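Local atomic coordinates of hypothetic aldehyde deformylating oxygenase (Sulfolobus tokodaii, PDB entry 5V4T), a protein that probably acts as an iron-dependent oxidoreductase of the ferritin-like diiron type, with aldehyde deformylating oxygenase activity. Residues K33-L38 with K84-L89; K42-I45 with S50-Q53; N123-K128 with E185-S190. All coordinates share one frame; numbering follows the deposited sequence.

Interaction 1 (K33-L38 with K84-L89); sequences KILKKL and KLFDGL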
ATOM      1  N   LYS A  33      -9.670  12.644  -4.262  1.00 34.09           N
ATOM      2  CA  LYS A  33      -9.332  13.247  -5.560  1.00 32.63           C
ATOM      3  C   LYS A  33      -8.200  14.274  -5.453  1.00 27.97           C
ATOM      4  O   LYS A  33      -7.340  14.388  -6.353  1.00 27.12           O
ATOM      5  CB  LYS A  33     -10.594  13.932  -6.077  1.00 36.26           C
ATOM      6  CG  LYS A  33     -10.447  14.592  -7.433  1.00 41.65           C
ATOM      7  CD  LYS A  33     -11.772  15.243  -7.814  1.00 42.85           C
ATOM      8  CE  LYS A  33     -11.505  16.392  -8.781  1.00 46.99           C
ATOM      9  NZ  LYS A  33     -12.801  16.882  -9.307  1.00 48.30           N
ATOM     10  N   ILE A  34      -8.219  15.034  -4.356  1.00 25.93           N
ATOM     11  CA  ILE A  34      -7.267  16.101  -4.116  1.00 24.38           C
ATOM     12  C   ILE A  34      -5.812  15.610  -4.072  1.00 22.42           C
ATOM     13  O   ILE A  34      -4.882  16.399  -4.299  1.00 22.56           O
ATOM     14  CB  ILE A  34      -7.596  16.883  -2.806  1.00 25.48           C
ATOM     15  CG1 ILE A  34      -6.911  18.228  -2.747  1.00 26.08           C
ATOM     16  CG2 ILE A  34      -7.262  16.070  -1.563  1.00 26.97           C
ATOM     17  CD1 ILE A  34      -7.577  19.181  -1.784  1.00 29.21           C
ATOM     18  N   LEU A  35      -5.610  14.320  -3.758  1.00 20.84           N
ATOM     19  CA  LEU A  35      -4.248  13.795  -3.682  1.00 20.93           C
ATOM     20  C   LEU A  35      -3.542  13.813  -4.985  1.00 21.31           C
ATOM     21  O   LEU A  35      -2.324  13.877  -5.011  1.00 21.56           O
ATOM     22  CB  LEU A  35      -4.234  12.326  -3.158  1.00 20.44           C
ATOM     23  CG  LEU A  35      -4.429  12.140  -1.651  1.00 22.54           C
ATOM     24  CD1 LEU A  35      -4.538  10.646  -1.360  1.00 22.76           C
ATOM     25  CD2 LEU A  35      -3.234  12.699  -0.890  1.00 24.17           C
ATOM     26  N   LYS A  36      -4.279  13.754  -6.092  1.00 22.32           N
ATOM     27  CA  LYS A  36      -3.599  13.805  -7.414  1.00 22.91           C
ATOM     28  C   LYS A  36      -2.873  15.153  -7.573  1.00 23.10           C
ATOM     29  O   LYS A  36      -1.647  15.195  -7.819  1.00 25.77           O
ATOM     30  CB  LYS A  36      -4.624  13.593  -8.535  1.00 25.22           C
ATOM     31  CG  LYS A  36      -4.024  13.500  -9.931  1.00 25.83           C
ATOM     32  CD  LYS A  36      -5.132  13.328 -10.967  1.00 28.07           C
ATOM     33  CE  LYS A  36      -4.538  13.014 -12.315  1.00 29.70           C
ATOM     34  NZ  LYS A  36      -5.504  12.831 -13.421  1.00 32.34           N
ATOM     35  N   LYS A  37      -3.606  16.244  -7.364  1.00 24.43           N
ATOM     36  CA  LYS A  37      -3.033  17.590  -7.462  1.00 25.92           C
ATOM     37  C   LYS A  37      -1.898  17.789  -6.474  1.00 24.18           C
ATOM     38  O   LYS A  37      -0.846  18.313  -6.816  1.00 24.36           O
ATOM     39  CB  LYS A  37      -4.073  18.678  -7.174  1.00 30.41           C
ATOM     40  CG  LYS A  37      -4.581  19.245  -8.449  1.00 39.68           C
ATOM     41  CD  LYS A  37      -5.860  20.061  -8.280  1.00 46.63           C
ATOM     42  CE  LYS A  37      -6.545  20.185  -9.644  1.00 50.38           C
ATOM     43  NZ  LYS A  37      -7.719  21.085  -9.579  1.00 53.79           N
ATOM     44  N   LEU A  38      -2.135  17.407  -5.229  1.00 21.54           N
ATOM     45  CA  LEU A  38      -1.112  17.592  -4.196  1.00 20.52           C
ATOM     46  C   LEU A  38       0.137  16.799  -4.500  1.00 18.01           C
ATOM     47  O   LEU A  38       1.232  17.299  -4.357  1.00 19.56           O
ATOM     48  CB  LEU A  38      -1.653  17.213  -2.841  1.00 20.77           C
ATOM     49  CG  LEU A  38      -2.732  18.159  -2.284  1.00 25.40           C
ATOM     50  CD1 LEU A  38      -3.502  17.459  -1.173  1.00 25.43           C
ATOM     51  CD2 LEU A  38      -2.134  19.469  -1.867  1.00 27.94           C
ATOM     52  N   LYS A  84      -9.179   6.364   7.476  1.00 19.02           N
ATOM     53  CA  LYS A  84      -8.433   7.265   8.344  1.00 20.59           C
ATOM     54  C   LYS A  84      -6.996   7.479   7.856  1.00 19.66           C
ATOM     55  O   LYS A  84      -6.454   8.573   7.897  1.00 20.03           O
ATOM     56  CB  LYS A  84      -8.437   6.708   9.747  1.00 25.12           C
ATOM     57  CG  LYS A  84      -7.889   7.678  10.753  1.00 30.64           C
ATOM     58  CD  LYS A  84      -8.275   7.267  12.158  1.00 37.49           C
ATOM     59  CE  LYS A  84      -8.005   8.453  13.069  1.00 42.96           C
ATOM     60  NZ  LYS A  84      -7.911   8.008  14.475  1.00 46.19           N
ATOM     61  N   LEU A  85      -6.349   6.406   7.408  1.00 17.75           N
ATOM     62  CA  LEU A  85      -4.986   6.539   6.969  1.00 18.18           C
ATOM     63  C   LEU A  85      -4.874   7.526   5.855  1.00 16.93           C
ATOM     64  O   LEU A  85      -4.035   8.398   5.871  1.00 16.98           O
ATOM     65  CB  LEU A  85      -4.425   5.142   6.550  1.00 17.96           C
ATOM     66  CG  LEU A  85      -3.003   5.134   5.970  1.00 19.41           C
ATOM     67  CD1 LEU A  85      -2.002   5.433   7.020  1.00 19.64           C
ATOM     68  CD2 LEU A  85      -2.730   3.749   5.392  1.00 19.55           C
ATOM     69  N   PHE A  86      -5.732   7.408   4.859  1.00 18.11           N
ATOM     70  CA  PHE A  86      -5.652   8.256   3.703  1.00 18.01           C
ATOM     71  C   PHE A  86      -6.213   9.647   3.960  1.00 17.68           C
ATOM     72  O   PHE A  86      -5.682  10.574   3.382  1.00 18.05           O
ATOM     73  CB  PHE A  86      -6.161   7.562   2.459  1.00 19.58           C
ATOM     74  CG  PHE A  86      -5.144   6.588   1.891  1.00 18.04           C
ATOM     75  CD1 PHE A  86      -4.092   7.051   1.170  1.00 19.19           C
ATOM     76  CD2 PHE A  86      -5.209   5.257   2.176  1.00 19.23           C
ATOM     77  CE1 PHE A  86      -3.127   6.204   0.660  1.00 20.83           C
ATOM     78  CE2 PHE A  86      -4.229   4.384   1.695  1.00 21.57           C
ATOM     79  CZ  PHE A  86      -3.175   4.880   0.965  1.00 20.64           C
ATOM     80  N   ASP A  87      -7.203   9.782   4.843  1.00 19.74           N
ATOM     81  CA  ASP A  87      -7.643  11.155   5.250  1.00 22.48           C
ATOM     82  C   ASP A  87      -6.446  11.898   5.858  1.00 19.76           C
ATOM     83  O   ASP A  87      -6.188  13.065   5.578  1.00 21.52           O
ATOM     84  CB  ASP A  87      -8.778  11.090   6.271  1.00 23.60           C
ATOM     85  CG  ASP A  87     -10.130  10.703   5.644  1.00 25.71           C
ATOM     86  OD1 ASP A  87     -10.287  10.581   4.386  1.00 26.89           O
ATOM     87  OD2 ASP A  87     -11.081  10.523   6.462  1.00 28.24           O
ATOM     88  N   GLY A  88      -5.701  11.186   6.687  1.00 18.36           N
ATOM     89  CA  GLY A  88      -4.512  11.696   7.244  1.00 17.79           C
ATOM     90  C   GLY A  88      -3.460  12.104   6.226  1.00 18.68           C
ATOM     91  O   GLY A  88      -2.690  13.058   6.449  1.00 19.46           O
ATOM     92  N   LEU A  89      -3.301  11.336   5.150  1.00 17.51           N
ATOM     93  CA  LEU A  89      -2.310  11.694   4.154  1.00 16.63           C
ATOM     94  C   LEU A  89      -2.661  13.010   3.472  1.00 17.30           C
ATOM     95  O   LEU A  89      -1.779  13.786   3.171  1.00 17.65           O
ATOM     96  CB  LEU A  89      -2.140  10.596   3.139  1.00 17.91           C
ATOM     97  CG  LEU A  89      -1.102  10.720   2.052  1.00 17.20           C
ATOM     98  CD1 LEU A  89       0.253  10.698   2.689  1.00 19.34           C
ATOM     99  CD2 LEU A  89      -1.302   9.590   1.030  1.00 17.23           C
TER
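A helix-to-helix seam of an all-helical, ferritin-like fold runs between the first turn of helix 34-46 and the middle of helix 80-93, with Leu35 as the residue that reaches across to Leu89 and Phe86. The backbones stand well apart: Leu35 CA and Leu89 CA, the nearest such pair, are 8.3 Å from each other, so side chains alone bridge the gap. Leu35 points toward the partner helix and spreads both methyls against it. Its CD2 lies 4.1 Å from Leu89 CD2 and equally near Leu89 CG, while Leu35 CD1 sits 4.2 Å from Leu89 CD2. Both methyls of Leu35 thus bear on CD2 of Leu89, and CD2 of Leu35 on its CG as well; the two side chains cross at about a right angle. Leu89 gets there by its first torsion: CG is anti to the backbone N (chi1 -177°), which swings the end of the side chain nearer to Leu35 than its CB direction would suggest.

In the fold this seam borders the iron-binding interior. The side chain of Phe86 comes within about 8 Å of those of Glu57 and Glu111, both iron ligands, and also rests on Thr110 of helix 98-128. Leu35 CD1 approaches this ring at an oblique angle, 4.4 Å from Phe86 CD1, a looser touch than the leucine pair. No hydrogen bond spans the two segments. Asp87 of the same helix forms a salt bridge with Arg31 and a hydrogen bond with Trp32. Leu35 also packs on Val90 and Phe93, further along helix 80-93.

Interaction 2 (K42-I45 with S50-Q53); sequences KAKI and SLQQ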
ATOM      1  N   LYS A  42       3.836  18.593  -5.132  1.00 17.24           N
ATOM      2  CA  LYS A  42       4.984  18.258  -4.380  1.00 17.49           C
ATOM      3  C   LYS A  42       6.060  17.598  -5.201  1.00 16.88           C
ATOM      4  O   LYS A  42       7.241  17.902  -5.063  1.00 14.34           O
ATOM      5  CB  LYS A  42       4.622  17.420  -3.154  1.00 19.70           C
ATOM      6  CG  LYS A  42       3.628  18.073  -2.222  1.00 21.18           C
ATOM      7  CD  LYS A  42       3.951  19.468  -1.857  1.00 22.53           C
ATOM      8  CE  LYS A  42       2.980  19.874  -0.785  1.00 23.05           C
ATOM      9  NZ  LYS A  42       3.359  21.228  -0.334  1.00 31.26           N
ATOM     10  N   ALA A  43       5.683  16.727  -6.142  1.00 15.92           N
ATOM     11  CA  ALA A  43       6.697  16.100  -6.960  1.00 17.15           C
ATOM     12  C   ALA A  43       7.447  17.085  -7.873  1.00 16.17           C
ATOM     13  O   ALA A  43       8.636  16.929  -8.143  1.00 18.42           O
ATOM     14  CB  ALA A  43       6.104  14.969  -7.745  1.00 16.69           C
ATOM     15  N   LYS A  44       6.758  18.120  -8.348  1.00 17.50           N
ATOM     16  CA  LYS A  44       7.375  19.145  -9.152  1.00 18.65           C
ATOM     17  C   LYS A  44       8.339  20.033  -8.361  1.00 19.13           C
ATOM     18  O   LYS A  44       9.287  20.582  -8.929  1.00 21.33           O
ATOM     19  CB  LYS A  44       6.293  19.971  -9.853  1.00 18.96           C
ATOM     20  CG  LYS A  44       5.701  19.205 -10.999  1.00 20.12           C
ATOM     21  CD  LYS A  44       4.926  20.087 -11.982  1.00 25.49           C
ATOM     22  CE  LYS A  44       3.859  20.846 -11.285  1.00 27.90           C
ATOM     23  NZ  LYS A  44       3.035  21.655 -12.193  1.00 28.32           N
ATOM     24  N   ILE A  45       8.124  20.077  -7.057  1.00 17.97           N
ATOM     25  CA  ILE A  45       9.012  20.800  -6.176  1.00 18.42           C
ATOM     26  C   ILE A  45      10.293  20.070  -5.966  1.00 20.31           C
ATOM     27  O   ILE A  45      11.375  20.598  -6.261  1.00 20.90           O
ATOM     28  CB  ILE A  45       8.382  21.139  -4.827  1.00 18.77           C
ATOM     29  CG1 ILE A  45       7.310  22.195  -5.036  1.00 20.88           C
ATOM     30  CG2 ILE A  45       9.490  21.708  -3.909  1.00 20.92           C
ATOM     31  CD1 ILE A  45       6.479  22.426  -3.817  1.00 22.11           C
ATOM     32  N   SER A  50      10.900  11.744  -7.362  1.00 15.25           N
ATOM     33  CA  SER A  50       9.513  11.933  -6.987  1.00 15.42           C
ATOM     34  C   SER A  50       8.554  11.920  -8.195  1.00 14.48           C
ATOM     35  O   SER A  50       7.438  11.411  -8.149  1.00 12.99           O
ATOM     36  CB  SER A  50       9.342  13.261  -6.221  1.00 18.60           C
ATOM     37  OG  SER A  50       9.672  14.306  -7.061  1.00 21.04           O
ATOM     38  N   LEU A  51       9.021  12.442  -9.328  1.00 15.35           N
ATOM     39  CA  LEU A  51       8.187  12.442 -10.510  1.00 15.81           C
ATOM     40  C   LEU A  51       7.998  11.003 -11.089  1.00 14.57           C
ATOM     41  O   LEU A  51       6.903  10.686 -11.502  1.00 15.66           O
ATOM     42  CB  LEU A  51       8.882  13.346 -11.586  1.00 17.86           C
ATOM     43  CG  LEU A  51       9.041  14.838 -11.177  1.00 19.68           C
ATOM     44  CD1 LEU A  51      10.164  15.473 -11.958  1.00 22.04           C
ATOM     45  CD2 LEU A  51       7.778  15.563 -11.369  1.00 22.18           C
ATOM     46  N   GLN A  52       9.050  10.208 -11.070  1.00 14.16           N
ATOM     47  CA  GLN A  52       8.965   8.799 -11.445  1.00 15.02           C
ATOM     48  C   GLN A  52       8.047   8.070 -10.469  1.00 14.38           C
ATOM     49  O   GLN A  52       7.232   7.252 -10.871  1.00 14.76           O
ATOM     50  CB  GLN A  52      10.328   8.183 -11.536  1.00 14.95           C
ATOM     51  CG  GLN A  52      10.222   6.735 -11.956  1.00 18.17           C
ATOM     52  CD  GLN A  52      11.446   6.201 -12.583  1.00 20.07           C
ATOM     53  OE1 GLN A  52      12.287   6.928 -13.086  1.00 22.26           O
ATOM     54  NE2 GLN A  52      11.578   4.882 -12.532  1.00 22.36           N
ATOM     55  N   GLN A  53       8.167   8.360  -9.196  1.00 14.22           N
ATOM     56  CA  GLN A  53       7.242   7.697  -8.248  1.00 13.32           C
ATOM     57  C   GLN A  53       5.777   7.949  -8.516  1.00 14.18           C
ATOM     58  O   GLN A  53       4.936   7.080  -8.510  1.00 13.01           O
ATOM     59  CB  GLN A  53       7.590   8.028  -6.786  1.00 13.52           C
ATOM     60  CG  GLN A  53       6.605   7.316  -5.839  1.00 15.63           C
ATOM     61  CD  GLN A  53       6.942   7.503  -4.377  1.00 18.16           C
ATOM     62  OE1 GLN A  53       7.713   8.397  -3.993  1.00 19.46           O
ATOM     63  NE2 GLN A  53       6.230   6.741  -3.550  1.00 22.07           N
TER
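The flat group at the centre of this contact is the peptide carbonyl of Ala43, approached in two ways by Ser50 and Leu51. At its edge, Ser50 OG lies in the carbonyl plane and donates a hydrogen bond to a lone pair of Ala43 O, with a length of 3.0 Å and a C=O...OG angle of 111°. The hydroxyl lies on the CA side of the oxygen, as the short distance of 3.5 Å from Ser50 OG to Ala43 CA establishes. Over one face of the same peptide lies the isobutyl group of Leu51: its CD2 is 3.6 Å from Ala43 O, and Leu51 CG is 3.7 Å from that oxygen. The opposite face receives nothing from Ser50-Gln53.

Ser50 can make the bond because OG is placed between its own backbone N and carbonyl carbon (chi1 63°), turned to the neighbouring helix. Ala43 also points toward this helix, and its methyl lies against both residues, with Ala43 CB 3.7 Å from Ser50 OG and 4.0 Å from Leu51 CD2. So small a side chain suits the close approach of the backbones, whose CA atoms at Ala43 and Ser50 are 5.0 Å apart. At the outer margin the aliphatic part of Lys44 touches Leu51.

This is a tight helical hairpin: helix 34-46 ends and helix 49-67 begins within a few residues. Trp98 and Arg99, at the start of helix 98-128, meet Lys42 through a cation-pi contact and Ile45 by packing. On the inner side Ser50 and Gln53 lie on Phe151 of helix 132-155; Gln53 further contacts the iron ligand His148 and accepts a hydrogen bond from His107 of helix 98-128.

Interaction 3 (N123-K128 with E185-S190); sequences NETSRK and EPLGYS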
ATOM      1  N   ASN A 123       1.191 -11.837  -4.006  1.00 12.44           N
ATOM      2  CA  ASN A 123       2.180 -12.641  -4.741  1.00 13.30           C
ATOM      3  C   ASN A 123       2.033 -14.131  -4.504  1.00 12.91           C
ATOM      4  O   ASN A 123       1.887 -14.923  -5.397  1.00 14.91           O
ATOM      5  CB  ASN A 123       3.568 -12.156  -4.292  1.00 14.11           C
ATOM      6  CG  ASN A 123       4.688 -12.731  -5.088  1.00 16.41           C
ATOM      7  OD1 ASN A 123       4.539 -13.410  -6.100  1.00 17.23           O
ATOM      8  ND2 ASN A 123       5.892 -12.453  -4.617  1.00 19.98           N
ATOM      9  N   GLU A 124       2.051 -14.486  -3.245  1.00 13.59           N
ATOM     10  CA  GLU A 124       1.951 -15.892  -2.842  1.00 14.52           C
ATOM     11  C   GLU A 124       0.645 -16.535  -3.325  1.00 14.71           C
ATOM     12  O   GLU A 124       0.653 -17.648  -3.845  1.00 15.67           O
ATOM     13  CB  GLU A 124       2.032 -16.003  -1.348  1.00 16.89           C
ATOM     14  CG  GLU A 124       3.407 -15.641  -0.850  1.00 19.02           C
ATOM     15  CD  GLU A 124       3.573 -15.752   0.643  1.00 23.36           C
ATOM     16  OE1 GLU A 124       2.596 -16.012   1.362  1.00 23.94           O
ATOM     17  OE2 GLU A 124       4.750 -15.591   1.096  1.00 25.83           O
ATOM     18  N   THR A 125      -0.446 -15.808  -3.177  1.00 14.66           N
ATOM     19  CA  THR A 125      -1.769 -16.338  -3.493  1.00 16.68           C
ATOM     20  C   THR A 125      -1.918 -16.482  -5.014  1.00 16.12           C
ATOM     21  O   THR A 125      -2.409 -17.523  -5.525  1.00 15.83           O
ATOM     22  CB  THR A 125      -2.882 -15.469  -2.897  1.00 18.38           C
ATOM     23  OG1 THR A 125      -2.733 -15.452  -1.485  1.00 17.84           O
ATOM     24  CG2 THR A 125      -4.228 -16.044  -3.266  1.00 18.72           C
ATOM     25  N   SER A 126      -1.498 -15.476  -5.774  1.00 13.59           N
ATOM     26  CA  SER A 126      -1.605 -15.556  -7.229  1.00 14.36           C
ATOM     27  C   SER A 126      -0.699 -16.625  -7.774  1.00 15.23           C
ATOM     28  O   SER A 126      -1.043 -17.294  -8.726  1.00 16.14           O
ATOM     29  CB  SER A 126      -1.362 -14.221  -7.891  1.00 14.05           C
ATOM     30  OG  SER A 126      -0.090 -13.624  -7.585  1.00 13.38           O
ATOM     31  N   ARG A 127       0.470 -16.831  -7.165  1.00 14.76           N
ATOM     32  CA  ARG A 127       1.337 -17.950  -7.536  1.00 15.96           C
ATOM     33  C   ARG A 127       0.680 -19.285  -7.317  1.00 15.92           C
ATOM     34  O   ARG A 127       0.673 -20.103  -8.256  1.00 17.91           O
ATOM     35  CB  ARG A 127       2.677 -17.866  -6.810  1.00 16.69           C
ATOM     36  CG  ARG A 127       3.695 -18.919  -7.182  1.00 19.54           C
ATOM     37  CD  ARG A 127       5.006 -18.540  -6.488  1.00 23.65           C
ATOM     38  NE  ARG A 127       4.910 -18.676  -5.029  1.00 27.75           N
ATOM     39  CZ  ARG A 127       5.398 -17.818  -4.107  1.00 28.67           C
ATOM     40  NH1 ARG A 127       5.979 -16.674  -4.421  1.00 33.16           N
ATOM     41  NH2 ARG A 127       5.286 -18.124  -2.833  1.00 35.17           N
ATOM     42  N   LYS A 128       0.079 -19.471  -6.162  1.00 16.54           N
ATOM     43  CA  LYS A 128      -0.536 -20.729  -5.760  1.00 18.14           C
ATOM     44  C   LYS A 128      -1.643 -21.092  -6.730  1.00 18.82           C
ATOM     45  O   LYS A 128      -1.771 -22.275  -7.109  1.00 18.20           O
ATOM     46  CB  LYS A 128      -1.035 -20.621  -4.347  1.00 18.78           C
ATOM     47  CG  LYS A 128      -1.832 -21.831  -3.876  1.00 21.18           C
ATOM     48  CD  LYS A 128      -2.189 -21.800  -2.408  1.00 25.02           C
ATOM     49  CE  LYS A 128      -3.043 -23.037  -2.107  1.00 29.63           C
ATOM     50  NZ  LYS A 128      -3.240 -23.169  -0.644  1.00 32.90           N
ATOM     51  N   GLU A 185      -8.266 -14.436   6.172  1.00 24.09           N
ATOM     52  CA  GLU A 185      -8.165 -15.785   6.705  1.00 25.70           C
ATOM     53  C   GLU A 185      -8.551 -16.886   5.725  1.00 25.74           C
ATOM     54  O   GLU A 185      -7.910 -17.920   5.707  1.00 25.63           O
ATOM     55  CB  GLU A 185      -8.957 -15.939   8.007  1.00 30.70           C
ATOM     56  CG  GLU A 185      -8.319 -15.230   9.168  1.00 33.06           C
ATOM     57  CD  GLU A 185      -9.065 -15.492  10.470  1.00 37.09           C
ATOM     58  OE1 GLU A 185     -10.327 -15.605  10.466  1.00 37.39           O
ATOM     59  OE2 GLU A 185      -8.369 -15.572  11.490  1.00 34.68           O
ATOM     60  N   PRO A 186      -9.560 -16.663   4.882  1.00 23.86           N
ATOM     61  CA  PRO A 186      -9.831 -17.701   3.865  1.00 27.04           C
ATOM     62  C   PRO A 186      -8.728 -17.948   2.841  1.00 26.99           C
ATOM     63  O   PRO A 186      -8.723 -18.976   2.152  1.00 28.52           O
ATOM     64  CB  PRO A 186     -11.102 -17.191   3.186  1.00 26.49           C
ATOM     65  CG  PRO A 186     -11.751 -16.394   4.266  1.00 27.47           C
ATOM     66  CD  PRO A 186     -10.600 -15.658   4.907  1.00 25.98           C
ATOM     67  N   LEU A 187      -7.797 -17.008   2.700  1.00 23.85           N
ATOM     68  CA  LEU A 187      -6.635 -17.255   1.882  1.00 23.92           C
ATOM     69  C   LEU A 187      -5.592 -18.123   2.589  1.00 25.00           C
ATOM     70  O   LEU A 187      -4.578 -18.444   1.986  1.00 24.65           O
ATOM     71  CB  LEU A 187      -5.998 -15.941   1.447  1.00 23.88           C
ATOM     72  CG  LEU A 187      -6.888 -14.875   0.795  1.00 29.01           C
ATOM     73  CD1 LEU A 187      -6.128 -13.651   0.325  1.00 29.60           C
ATOM     74  CD2 LEU A 187      -7.666 -15.447  -0.352  1.00 30.65           C
ATOM     75  N   GLY A 188      -5.835 -18.496   3.849  1.00 24.76           N
ATOM     76  CA  GLY A 188      -4.944 -19.422   4.556  1.00 24.31           C
ATOM     77  C   GLY A 188      -3.923 -18.735   5.484  1.00 25.24           C
ATOM     78  O   GLY A 188      -3.111 -19.401   6.094  1.00 30.07           O
ATOM     79  N   TYR A 189      -4.040 -17.436   5.671  1.00 21.17           N
ATOM     80  CA  TYR A 189      -3.101 -16.645   6.496  1.00 20.36           C
ATOM     81  C   TYR A 189      -3.622 -16.490   7.909  1.00 21.02           C
ATOM     82  O   TYR A 189      -4.818 -16.435   8.128  1.00 25.49           O
ATOM     83  CB  TYR A 189      -2.896 -15.264   5.908  1.00 19.59           C
ATOM     84  CG  TYR A 189      -2.176 -15.364   4.599  1.00 20.36           C
ATOM     85  CD1 TYR A 189      -0.791 -15.351   4.556  1.00 20.39           C
ATOM     86  CD2 TYR A 189      -2.852 -15.544   3.407  1.00 21.50           C
ATOM     87  CE1 TYR A 189      -0.100 -15.528   3.381  1.00 22.02           C
ATOM     88  CE2 TYR A 189      -2.153 -15.724   2.212  1.00 18.66           C
ATOM     89  CZ  TYR A 189      -0.791 -15.693   2.209  1.00 21.74           C
ATOM     90  OH  TYR A 189      -0.118 -15.889   1.002  1.00 23.98           O
ATOM     91  N   SER A 190      -2.671 -16.458   8.831  1.00 20.50           N
ATOM     92  CA  SER A 190      -2.918 -16.137  10.222  1.00 22.18           C
ATOM     93  C   SER A 190      -2.779 -14.635  10.434  1.00 21.59           C
ATOM     94  O   SER A 190      -1.710 -14.114  10.131  1.00 19.73           O
ATOM     95  CB  SER A 190      -1.886 -16.809  11.066  1.00 23.36           C
ATOM     96  OG  SER A 190      -1.804 -16.209  12.335  1.00 24.26           O
TER
HETATM   97  O   HOH W   1      -3.689 -18.541  -0.639  1.00 31.06           O
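Two matching first torsions, with CG anti to the carbonyl carbon in both Tyr189 (chi1 -67°) and Glu124 (chi1 -68°), bring phenol and carboxylate together, the glutamate chain running extended beyond CG. Tyr189 OH donates a hydrogen bond of 2.7 Å to Glu124 OE1, which receives it on its anti lone pair, away from the other oxygen. Carboxylate and ring planes are only 17° apart, and OE1 sits at the ring edge. The phenol oxygen also nestles against the base of the glutamate, Tyr189 OH being 3.2 Å from Glu124 CB. Glu124 OE2 has a second partner, a salt bridge with Lys120.

The contact thereby joins the last turns of helix 98-128 to the 3-10 turn and loop leading into helix 191-211, for which Ser190 is the N-cap. Gly188, whose positive phi would jam a CB against the preceding carbonyl, turns the chain between Leu187 and Tyr189.

A phenylalanine in place of Tyr189 would probably leave Glu124 OE1 without this donor and the ring freer to shift.

Beside the phenol, Thr125 OG1 hydrogen-bonds to Ile121 O within its helix. Leu187 CD1 comes within 4.2 Å of Thr125 OG1, and both residues also touch Ile12 of helix 10-23. A water donates to Leu187 O at 2.8 Å and, weakly, to Thr125 OG1.

In the fold
Interactions 1 and 2 share helix 34-46 and lie 15 Å apart between centres, interaction 2 nested within the loop that interaction 1 closes; both lie beside the iron site. Interaction 3 sits across the chain's centre from both, far from the iron. Interaction 1, nearest the chain's centre, has no exposed touching residue and buries Leu89; interaction 2 pairs buried Ala43 and Ser50 with exposed Lys44; interaction 3 pairs buried Thr125 and Leu187 with partly exposed Glu124 and Tyr189. Chemistry follows place: between separate helices interaction 1 is purely apolar; across the hairpin of interaction 2 a serine hydroxyl binds a backbone carbonyl; in interaction 3 a phenol-carboxylate hydrogen bond, with a weakly bridging water, joins helix to loop.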